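Putative phosphatase (Bacteroides thetaiotaomicron, PDB 3KYA) is a putative phosphatase that binds zinc ions and joins an IPT/TIG domain to what appears to be a six-bladed beta-propeller. Local coordinates at residues Thr182-Asn186 with Ala210-Asp214; Arg189-Lys195 with Asn250-Pro256; Glu219-Ile225 with Ile240-Tyr246. Residues are numbered along the deposited sequence.

Interaction 1: Thr182-Asn186 with Ala210-Asp214; sequences TIPTN and AIDYD. With EDO (1,2-ethanediol), chain B.
Residues 182-186 form irregular chain that leads from strand 173-178, the last of one four-stranded propeller blade, to strand 188-193, the first of the next; residues 210-214 are the end of that next blade's second strand, 206-211, and the turn after it. Ile183 is extended (phi/psi -72/134), Pro184 bends the chain (-82/11) and Thr185 is extended again (-157/164). The closest CA pair is Thr185 and Tyr213, 6.7 Å apart. Ile211 (-129/158), with chi1 p and chi2 t, points its CA-CB bond toward the loop, and its CD1 is shared by three neighbours: Ile183 CG2 at 3.6 Å, Thr185 CG2 at 3.8 Å and Pro184 CD at 3.9 Å. Asp212 (-112/100) joins the contact through its backbone. One water bridges the segments, donating to Asp212 O at 2.6 Å and hydrogen-bonded to Thr185 OG1 at 2.9 Å; Thr185 OG1 also bonds the backbone N of Arg187. The Asp212 carboxylate turns away, making a salt bridge to Arg189 and taking hydrogen bonds from ethanediol, O2 to OD1 at 2.9 Å and O1 to OD2 at 2.5 Å. Tyr213 (-148/148, chi1 t, chi2 68°) lays its ring on Pro184 in a CH-pi contact: Pro184 CG stands 4.0 Å from the ring centroid, 15° off the normal, and Pro184 CB is 3.8 Å from Tyr213 CZ. With no direct hydrogen bond between the segments, the inter-blade loop is held against the strand end by apolar and proline-aromatic contacts, and water carries the polar link.

Interaction 2: Arg189-Lys195 with Asn250-Pro256; sequences RSIAFNK and NGATIHP. With EDO (1,2-ethanediol), chain B.
Ile254 (chi1 m, chi2 m) lies against the end of the opposing strand, its CG1 3.4 Å from Phe193 O and 4.3 Å from Ala192 CB, its CG2 4.0 Å from Lys195 CG. This is an interface between propeller blades: strands 188-193 and 252-254 are the first strands of two consecutive sheets, running nearly parallel (20°) with axes 6.5 Å apart and no main-chain to main-chain hydrogen bond between them, so they pack as neighbouring sheets. CA pairs set the register: Ser190-Gly251 5.2 Å, Ala192-Thr253 6.0 Å, Asn194-Ile254 6.6 Å. Arg189 (-108/-29) and Ser190 (-164/157) both face Ala210, a classic beta bulge within the first blade. Arg189, with chi1 to chi3 all m, places one guanidinium face over Asn250 O and salt-bridges Asp212 and Glu312. Asn250 ND2 donates to ethanediol O2 at 3.2 Å. Ser190 OG (chi1 p) accepts a hydrogen bond from Ala252 N at 3.0 Å, 153°, and shares a water, 2.7 Å from OG, that donates to Ala252 O at 2.9 Å.

Interaction 3: Glu219-Ile225 with Ile240-Tyr246; sequences ESPSVYI and IQLIAAY. With ZN (zinc ion), chain C.
Glu219 holds a zinc ion through both carboxylate oxygens, OE1 at 2.4 Å and OE2 at 2.5 Å, with chi1 m and chi2 t, and OE2 is also bonded to Lys294. Beside this site, strands 220-225 and 240-246, the outer pair of a four-stranded propeller blade, run antiparallel with their short axes at 140°. Outermost in register, Ser220 N donates to Tyr246 O at 2.9 Å. Two classic bulges follow. Ser222 (-123/-47) and Val223 both face Ala244, whose O accepts Ser222 N at 2.9 Å and Val223 N at 3.0 Å; then Ile243 (-111/-23) and Ala244 both face Val223, whose O accepts Ile243 N at 2.9 Å and Ala244 N at 3.2 Å. Ser222 OG (chi1 m) adds a bond from Tyr246 N at 3.1 Å. Beyond the bulges, Ile225 and Gln241 form a regular hydrogen-bonded pair, Ile225 N to Gln241 O 2.8 Å and Gln241 N to Ile225 O 3.0 Å. On the face with Pro221, Tyr224, Leu242 and Ala245, Leu242 (chi1 t, chi2 p) sets CD1 3.9 Å from the Tyr224 ring centroid, 17° off the normal, a CH-pi contact, and 3.6 Å from Pro221 CB. On the face of Val223 and Ala244, whose CB atoms are 4.2 Å apart, Val223 CG1 also meets Ile243 CG2 at 3.7 Å; Phe263 of the next blade packs there. The bulges add one residue per strand, so the register recovers; because the Ala244 and Val223 carbonyls each accept two backbone amides, both bulges stay hydrogen-bonded rather than breaking the pairing.

In the fold
Interactions 1 and 3 meet in one blade, centres 9 Å apart, where strand 206-211 bonds to strand 220-227 through Ile211 N and Ser222 O (2.9 Å), and Ile211 CD1 is 3.5 Å from Tyr224 CE1. Interaction 2 brings in the following blade: its centre is 16 Å from that of interaction 1 and 13 Å from that of interaction 3, which it meets where Ala252 CB is 4.2 Å from Val223 CG2. Asp212 OD2, 2.9 Å from Arg189 NH1, ties interaction 1 to interaction 2, and the same ethanediol touches both. The Tyr213 side chain is about 9 Å from that of zinc-binding Glu219 in interaction 3.

Interaction 1: Thr182-Asn186 with Ala210-Asp214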
loop_
_atom_site.group_PDB
_atom_site.type_symbol
_atom_site.label_atom_id
_atom_site.label_comp_id
_atom_site.label_asym_id
_atom_site.label_seq_id
_atom_site.Cartn_x
_atom_site.Cartn_y
_atom_site.Cartn_z
ATOM N N THR A 182 43.382 -22.671 4.768
ATOM C CA THR A 182 43.445 -23.615 3.652
ATOM C C THR A 182 42.582 -23.183 2.455
ATOM O O THR A 182 42.718 -23.755 1.383
ATOM C CB THR A 182 43.069 -25.066 4.070
ATOM O OG1 THR A 182 41.697 -25.126 4.466
ATOM C CG2 THR A 182 43.959 -25.550 5.210
ATOM N N ILE A 183 41.696 -22.197 2.630
ATOM C CA ILE A 183 40.868 -21.706 1.503
ATOM C C ILE A 183 41.779 -20.915 0.556
ATOM O O ILE A 183 42.599 -20.105 0.999
ATOM C CB ILE A 183 39.628 -20.914 1.998
ATOM C CG1 ILE A 183 38.684 -21.883 2.719
ATOM C CG2 ILE A 183 38.888 -20.240 0.843
ATOM C CD1 ILE A 183 37.353 -21.275 3.175
ATOM N N PRO A 184 41.673 -21.175 -0.763
ATOM C CA PRO A 184 42.583 -20.598 -1.757
ATOM C C PRO A 184 42.296 -19.188 -2.241
ATOM O O PRO A 184 42.919 -18.738 -3.206
ATOM C CB PRO A 184 42.436 -21.554 -2.939
ATOM C CG PRO A 184 41.109 -22.124 -2.813
ATOM C CD PRO A 184 40.749 -22.147 -1.367
ATOM N N THR A 185 41.384 -18.484 -1.580
ATOM C CA THR A 185 41.028 -17.149 -2.001
ATOM C C THR A 185 40.442 -16.367 -0.837
ATOM O O THR A 185 40.060 -16.951 0.188
ATOM C CB THR A 185 39.960 -17.196 -3.122
ATOM O OG1 THR A 185 39.618 -15.862 -3.513
ATOM C CG2 THR A 185 38.711 -17.902 -2.643
ATOM N N ASN A 186 40.392 -15.047 -1.000
ATOM C CA ASN A 186 39.774 -14.172 -0.004
ATOM C C ASN A 186 38.348 -13.763 -0.428
ATOM O O ASN A 186 37.703 -12.937 0.232
ATOM C CB ASN A 186 40.670 -12.958 0.320
ATOM C CG ASN A 186 40.914 -12.036 -0.868
ATOM O OD1 ASN A 186 40.244 -12.106 -1.891
ATOM N ND2 ASN A 186 41.880 -11.146 -0.714
ATOM N N ALA A 210 30.570 -20.822 1.123
ATOM C CA ALA A 210 30.766 -20.721 -0.326
ATOM C C ALA A 210 31.847 -19.686 -0.667
ATOM O O ALA A 210 31.901 -18.608 -0.060
ATOM C CB ALA A 210 29.413 -20.364 -1.044
ATOM N N ILE A 211 32.708 -20.014 -1.637
ATOM C CA ILE A 211 33.777 -19.118 -2.063
ATOM C C ILE A 211 33.742 -18.972 -3.596
ATOM O O ILE A 211 33.229 -19.849 -4.276
ATOM C CB ILE A 211 35.176 -19.595 -1.597
ATOM C CG1 ILE A 211 35.599 -20.886 -2.326
ATOM C CG2 ILE A 211 35.190 -19.774 -0.074
ATOM C CD1 ILE A 211 37.035 -21.263 -2.089
ATOM N N ASP A 212 34.311 -17.881 -4.103
ATOM C CA ASP A 212 34.269 -17.507 -5.544
ATOM C C ASP A 212 35.675 -17.636 -6.121
ATOM O O ASP A 212 36.513 -16.744 -5.956
ATOM C CB ASP A 212 33.742 -16.073 -5.669
ATOM C CG ASP A 212 33.189 -15.745 -7.057
ATOM O OD1 ASP A 212 33.633 -16.352 -8.055
ATOM O OD2 ASP A 212 32.292 -14.861 -7.129
ATOM N N TYR A 213 35.935 -18.740 -6.813
ATOM C CA TYR A 213 37.286 -19.055 -7.257
ATOM C C TYR A 213 37.298 -19.808 -8.584
ATOM O O TYR A 213 36.370 -20.555 -8.886
ATOM C CB TYR A 213 37.942 -19.892 -6.138
ATOM C CG TYR A 213 39.362 -20.366 -6.374
ATOM C CD1 TYR A 213 40.422 -19.470 -6.411
ATOM C CD2 TYR A 213 39.652 -21.727 -6.480
ATOM C CE1 TYR A 213 41.729 -19.906 -6.604
ATOM C CE2 TYR A 213 40.950 -22.173 -6.679
ATOM C CZ TYR A 213 41.985 -21.260 -6.738
ATOM O OH TYR A 213 43.274 -21.706 -6.934
ATOM N N ASP A 214 38.342 -19.575 -9.380
ATOM C CA ASP A 214 38.523 -20.248 -10.680
ATOM C C ASP A 214 40.009 -20.502 -11.014
ATOM O O ASP A 214 40.372 -20.639 -12.186
ATOM C CB ASP A 214 37.859 -19.435 -11.803
ATOM C CG ASP A 214 38.533 -18.099 -12.042
ATOM O OD1 ASP A 214 39.591 -17.837 -11.428
ATOM O OD2 ASP A 214 38.011 -17.313 -12.857
HETATM C C1 EDO B . 31.719 -13.416 -10.308
HETATM O O1 EDO B . 32.142 -13.107 -8.967
HETATM C C2 EDO B . 32.420 -14.677 -10.803
HETATM O O2 EDO B . 31.832 -15.848 -10.229
HETATM O O HOH W 1 39.025 -16.059 -6.317
#

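Interaction 2: Arg189-Lys195 with Asn250-Pro256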
loop_
_atom_site.group_PDB
_atom_site.type_symbol
_atom_site.label_atom_id
_atom_site.label_comp_id
_atom_site.label_asym_id
_atom_site.label_seq_id
_atom_site.Cartn_x
_atom_site.Cartn_y
_atom_site.Cartn_z
ATOM N N ARG A 189 31.831 -15.831 -0.059
ATOM C CA ARG A 189 30.520 -15.382 -0.539
ATOM C C ARG A 189 29.284 -15.636 0.340
ATOM O O ARG A 189 28.320 -14.871 0.269
ATOM C CB ARG A 189 30.274 -16.017 -1.914
ATOM C CG ARG A 189 31.322 -15.669 -3.000
ATOM C CD ARG A 189 31.442 -14.162 -3.274
ATOM N NE ARG A 189 30.145 -13.521 -3.517
ATOM C CZ ARG A 189 29.664 -13.097 -4.692
ATOM N NH1 ARG A 189 30.355 -13.210 -5.820
ATOM N NH2 ARG A 189 28.468 -12.514 -4.735
ATOM N N SER A 190 29.285 -16.688 1.152
ATOM C CA SER A 190 28.107 -16.976 1.973
ATOM C C SER A 190 28.376 -17.946 3.094
ATOM O O SER A 190 29.319 -18.746 3.048
ATOM C CB SER A 190 26.943 -17.536 1.134
ATOM O OG SER A 190 27.219 -18.826 0.613
ATOM N N ILE A 191 27.511 -17.841 4.096
ATOM C CA ILE A 191 27.526 -18.700 5.262
ATOM C C ILE A 191 26.140 -19.312 5.443
ATOM O O ILE A 191 25.126 -18.591 5.418
ATOM C CB ILE A 191 27.903 -17.918 6.544
ATOM C CG1 ILE A 191 29.371 -17.500 6.518
ATOM C CG2 ILE A 191 27.631 -18.777 7.789
ATOM C CD1 ILE A 191 29.772 -16.531 7.667
ATOM N N ALA A 192 26.102 -20.633 5.605
ATOM C CA ALA A 192 24.876 -21.367 5.901
ATOM C C ALA A 192 25.209 -22.430 6.952
ATOM O O ALA A 192 26.381 -22.608 7.315
ATOM C CB ALA A 192 24.264 -22.003 4.629
ATOM N N PHE A 193 24.180 -23.092 7.470
ATOM C CA PHE A 193 24.330 -24.145 8.482
ATOM C C PHE A 193 23.453 -25.345 8.128
ATOM O O PHE A 193 22.343 -25.169 7.612
ATOM C CB PHE A 193 23.952 -23.625 9.879
ATOM C CG PHE A 193 24.849 -22.520 10.388
ATOM C CD1 PHE A 193 24.567 -21.196 10.108
ATOM C CD2 PHE A 193 25.961 -22.802 11.170
ATOM C CE1 PHE A 193 25.395 -20.174 10.567
ATOM C CE2 PHE A 193 26.793 -21.777 11.633
ATOM C CZ PHE A 193 26.503 -20.460 11.324
ATOM N N ASN A 194 23.916 -26.567 8.412
ATOM C CA ASN A 194 23.090 -27.744 8.134
ATOM C C ASN A 194 21.895 -27.859 9.077
ATOM O O ASN A 194 21.939 -27.382 10.221
ATOM C CB ASN A 194 23.900 -29.051 8.241
ATOM C CG ASN A 194 24.304 -29.372 9.675
ATOM O OD1 ASN A 194 25.119 -28.677 10.263
ATOM N ND2 ASN A 194 23.753 -30.448 10.226
ATOM N N LYS A 195 20.817 -28.468 8.593
ATOM C CA LYS A 195 19.691 -28.839 9.446
ATOM C C LYS A 195 20.076 -30.217 9.990
ATOM O O LYS A 195 20.889 -30.899 9.361
ATOM C CB LYS A 195 18.384 -28.991 8.665
ATOM C CG LYS A 195 17.785 -27.700 8.068
ATOM C CD LYS A 195 17.431 -26.659 9.126
ATOM C CE LYS A 195 16.393 -27.171 10.136
ATOM N NZ LYS A 195 16.137 -26.182 11.214
ATOM N N ASN A 250 28.827 -18.311 -6.206
ATOM C CA ASN A 250 28.456 -17.030 -5.599
ATOM C C ASN A 250 27.659 -17.220 -4.297
ATOM O O ASN A 250 27.281 -16.242 -3.662
ATOM C CB ASN A 250 27.624 -16.174 -6.560
ATOM C CG ASN A 250 28.219 -16.102 -7.970
ATOM O OD1 ASN A 250 27.501 -16.315 -8.949
ATOM N ND2 ASN A 250 29.529 -15.844 -8.072
ATOM N N GLY A 251 27.365 -18.461 -3.927
ATOM C CA GLY A 251 26.610 -18.729 -2.706
ATOM C C GLY A 251 26.093 -20.150 -2.617
ATOM O O GLY A 251 25.970 -20.842 -3.640
ATOM N N ALA A 252 25.805 -20.575 -1.384
ATOM C CA ALA A 252 25.254 -21.895 -1.090
ATOM C C ALA A 252 24.188 -21.746 -0.001
ATOM O O ALA A 252 24.409 -21.046 0.990
ATOM C CB ALA A 252 26.353 -22.866 -0.665
ATOM N N THR A 253 23.051 -22.412 -0.180
ATOM C CA THR A 253 21.901 -22.283 0.722
ATOM C C THR A 253 21.300 -23.642 1.069
ATOM O O THR A 253 21.228 -24.527 0.204
ATOM C CB THR A 253 20.794 -21.430 0.064
ATOM O OG1 THR A 253 21.372 -20.229 -0.475
ATOM C CG2 THR A 253 19.694 -21.072 1.071
ATOM N N ILE A 254 20.849 -23.787 2.319
ATOM C CA ILE A 254 20.237 -25.013 2.830
ATOM C C ILE A 254 18.712 -24.927 2.805
ATOM O O ILE A 254 18.139 -23.892 3.198
ATOM C CB ILE A 254 20.722 -25.301 4.288
ATOM C CG1 ILE A 254 22.187 -25.740 4.280
ATOM C CG2 ILE A 254 19.888 -26.382 4.960
ATOM C CD1 ILE A 254 22.436 -27.139 3.674
ATOM N N HIS A 255 18.052 -25.991 2.334
ATOM C CA HIS A 255 16.587 -26.035 2.330
ATOM C C HIS A 255 16.124 -26.146 3.789
ATOM O O HIS A 255 16.527 -27.077 4.484
ATOM C CB HIS A 255 16.043 -27.201 1.507
ATOM C CG HIS A 255 14.582 -27.092 1.223
ATOM N ND1 HIS A 255 13.620 -27.588 2.070
ATOM C CD2 HIS A 255 13.914 -26.496 0.200
ATOM C CE1 HIS A 255 12.421 -27.325 1.575
ATOM N NE2 HIS A 255 12.571 -26.659 0.441
ATOM N N PRO A 256 15.268 -25.216 4.245
ATOM C CA PRO A 256 14.901 -25.173 5.672
ATOM C C PRO A 256 14.050 -26.335 6.188
ATOM O O PRO A 256 13.978 -26.521 7.405
ATOM C CB PRO A 256 14.149 -23.841 5.804
ATOM C CG PRO A 256 13.599 -23.587 4.435
ATOM C CD PRO A 256 14.597 -24.150 3.472
HETATM C C1 EDO B . 31.719 -13.416 -10.308
HETATM O O1 EDO B . 32.142 -13.107 -8.967
HETATM C C2 EDO B . 32.420 -14.677 -10.803
HETATM O O2 EDO B . 31.832 -15.848 -10.229
HETATM O O HOH W 2 27.043 -20.958 2.274
#

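Interaction 3: Glu219-Ile225 with Ile240-Tyr246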
loop_
_atom_site.group_PDB
_atom_site.type_symbol
_atom_site.label_atom_id
_atom_site.label_comp_id
_atom_site.label_asym_id
_atom_site.label_seq_id
_atom_site.Cartn_x
_atom_site.Cartn_y
_atom_site.Cartn_z
ATOM N N GLU A 219 37.719 -27.274 -11.944
ATOM C CA GLU A 219 37.895 -28.202 -10.827
ATOM C C GLU A 219 38.232 -27.347 -9.583
ATOM O O GLU A 219 38.859 -27.817 -8.629
ATOM C CB GLU A 219 38.972 -29.262 -11.112
ATOM C CG GLU A 219 38.645 -30.071 -12.348
ATOM C CD GLU A 219 39.574 -31.244 -12.599
ATOM O OE1 GLU A 219 40.218 -31.745 -11.662
ATOM O OE2 GLU A 219 39.620 -31.683 -13.755
ATOM N N SER A 220 37.803 -26.085 -9.623
ATOM C CA SER A 220 38.073 -25.112 -8.567
ATOM C C SER A 220 37.091 -25.232 -7.396
ATOM O O SER A 220 35.887 -25.348 -7.606
ATOM C CB SER A 220 37.986 -23.685 -9.133
ATOM O OG SER A 220 38.940 -23.436 -10.155
ATOM N N PRO A 221 37.600 -25.193 -6.148
ATOM C CA PRO A 221 36.725 -25.222 -4.971
ATOM C C PRO A 221 35.566 -24.219 -4.998
ATOM O O PRO A 221 35.717 -23.089 -5.479
ATOM C CB PRO A 221 37.690 -24.889 -3.837
ATOM C CG PRO A 221 38.944 -25.590 -4.264
ATOM C CD PRO A 221 39.005 -25.430 -5.765
ATOM N N SER A 222 34.414 -24.676 -4.517
ATOM C CA SER A 222 33.201 -23.880 -4.433
ATOM C C SER A 222 32.642 -23.791 -3.022
ATOM O O SER A 222 32.272 -22.703 -2.588
ATOM C CB SER A 222 32.123 -24.470 -5.336
ATOM O OG SER A 222 32.526 -24.406 -6.685
ATOM N N VAL A 223 32.548 -24.929 -2.331
ATOM C CA VAL A 223 31.952 -24.978 -0.990
ATOM C C VAL A 223 32.756 -25.832 0.009
ATOM O O VAL A 223 33.155 -26.967 -0.286
ATOM C CB VAL A 223 30.505 -25.550 -1.030
ATOM C CG1 VAL A 223 29.811 -25.383 0.336
ATOM C CG2 VAL A 223 29.660 -24.918 -2.176
ATOM N N TYR A 224 32.966 -25.269 1.198
ATOM C CA TYR A 224 33.630 -25.958 2.295
ATOM C C TYR A 224 32.647 -26.165 3.441
ATOM O O TYR A 224 31.633 -25.452 3.555
ATOM C CB TYR A 224 34.838 -25.156 2.800
ATOM C CG TYR A 224 36.005 -25.093 1.839
ATOM C CD1 TYR A 224 36.036 -24.164 0.804
ATOM C CD2 TYR A 224 37.086 -25.961 1.966
ATOM C CE1 TYR A 224 37.111 -24.106 -0.080
ATOM C CE2 TYR A 224 38.161 -25.907 1.070
ATOM C CZ TYR A 224 38.162 -24.975 0.056
ATOM O OH TYR A 224 39.218 -24.915 -0.835
ATOM N N ILE A 225 32.974 -27.125 4.303
ATOM C CA ILE A 225 32.180 -27.429 5.489
ATOM C C ILE A 225 33.103 -27.397 6.712
ATOM O O ILE A 225 34.168 -28.029 6.712
ATOM C CB ILE A 225 31.413 -28.765 5.316
ATOM C CG1 ILE A 225 30.307 -28.886 6.359
ATOM C CG2 ILE A 225 32.374 -30.002 5.345
ATOM C CD1 ILE A 225 29.278 -29.976 6.059
ATOM N N ILE A 240 37.990 -28.614 8.792
ATOM C CA ILE A 240 37.447 -28.010 7.568
ATOM C C ILE A 240 37.688 -28.959 6.385
ATOM O O ILE A 240 38.796 -29.471 6.218
ATOM C CB ILE A 240 38.035 -26.593 7.308
ATOM C CG1 ILE A 240 37.530 -26.022 5.979
ATOM C CG2 ILE A 240 39.564 -26.604 7.316
ATOM C CD1 ILE A 240 37.833 -24.545 5.798
ATOM N N GLN A 241 36.639 -29.215 5.600
ATOM C CA GLN A 241 36.722 -30.113 4.452
ATOM C C GLN A 241 36.073 -29.505 3.205
ATOM O O GLN A 241 35.083 -28.759 3.307
ATOM C CB GLN A 241 36.036 -31.450 4.766
ATOM C CG GLN A 241 36.579 -32.195 5.993
ATOM C CD GLN A 241 38.014 -32.653 5.830
ATOM O OE1 GLN A 241 38.496 -32.821 4.709
ATOM N NE2 GLN A 241 38.700 -32.868 6.945
ATOM N N LEU A 242 36.644 -29.822 2.044
ATOM C CA LEU A 242 36.115 -29.395 0.757
ATOM C C LEU A 242 34.959 -30.323 0.423
ATOM O O LEU A 242 35.131 -31.545 0.410
ATOM C CB LEU A 242 37.201 -29.480 -0.319
ATOM C CG LEU A 242 36.818 -29.097 -1.747
ATOM C CD1 LEU A 242 36.387 -27.621 -1.828
ATOM C CD2 LEU A 242 37.973 -29.384 -2.713
ATOM N N ILE A 243 33.782 -29.760 0.158
ATOM C CA ILE A 243 32.611 -30.590 -0.129
ATOM C C ILE A 243 32.130 -30.503 -1.595
ATOM O O ILE A 243 31.457 -31.415 -2.077
ATOM C CB ILE A 243 31.454 -30.274 0.862
ATOM C CG1 ILE A 243 30.454 -31.430 0.923
ATOM C CG2 ILE A 243 30.761 -28.966 0.496
ATOM C CD1 ILE A 243 29.365 -31.233 1.961
ATOM N N ALA A 244 32.462 -29.416 -2.292
ATOM C CA ALA A 244 32.080 -29.253 -3.699
ATOM C C ALA A 244 33.057 -28.341 -4.430
ATOM O O ALA A 244 33.487 -27.311 -3.901
ATOM C CB ALA A 244 30.654 -28.723 -3.821
ATOM N N ALA A 245 33.412 -28.738 -5.648
ATOM C CA ALA A 245 34.322 -27.973 -6.487
ATOM C C ALA A 245 33.881 -27.972 -7.951
ATOM O O ALA A 245 33.835 -29.033 -8.582
ATOM C CB ALA A 245 35.746 -28.535 -6.393
ATOM N N TYR A 246 33.529 -26.787 -8.456
ATOM C CA TYR A 246 33.275 -26.590 -9.888
ATOM C C TYR A 246 34.061 -25.333 -10.277
ATOM O O TYR A 246 35.177 -25.443 -10.792
ATOM C CB TYR A 246 31.785 -26.517 -10.239
ATOM C CG TYR A 246 31.586 -26.371 -11.732
ATOM C CD1 TYR A 246 31.872 -27.433 -12.590
ATOM C CD2 TYR A 246 31.161 -25.176 -12.289
ATOM C CE1 TYR A 246 31.722 -27.315 -13.964
ATOM C CE2 TYR A 246 31.001 -25.046 -13.676
ATOM C CZ TYR A 246 31.292 -26.122 -14.503
ATOM O OH TYR A 246 31.145 -26.016 -15.869
HETATM ZN ZN ZN C . 40.556 -33.824 -12.901
#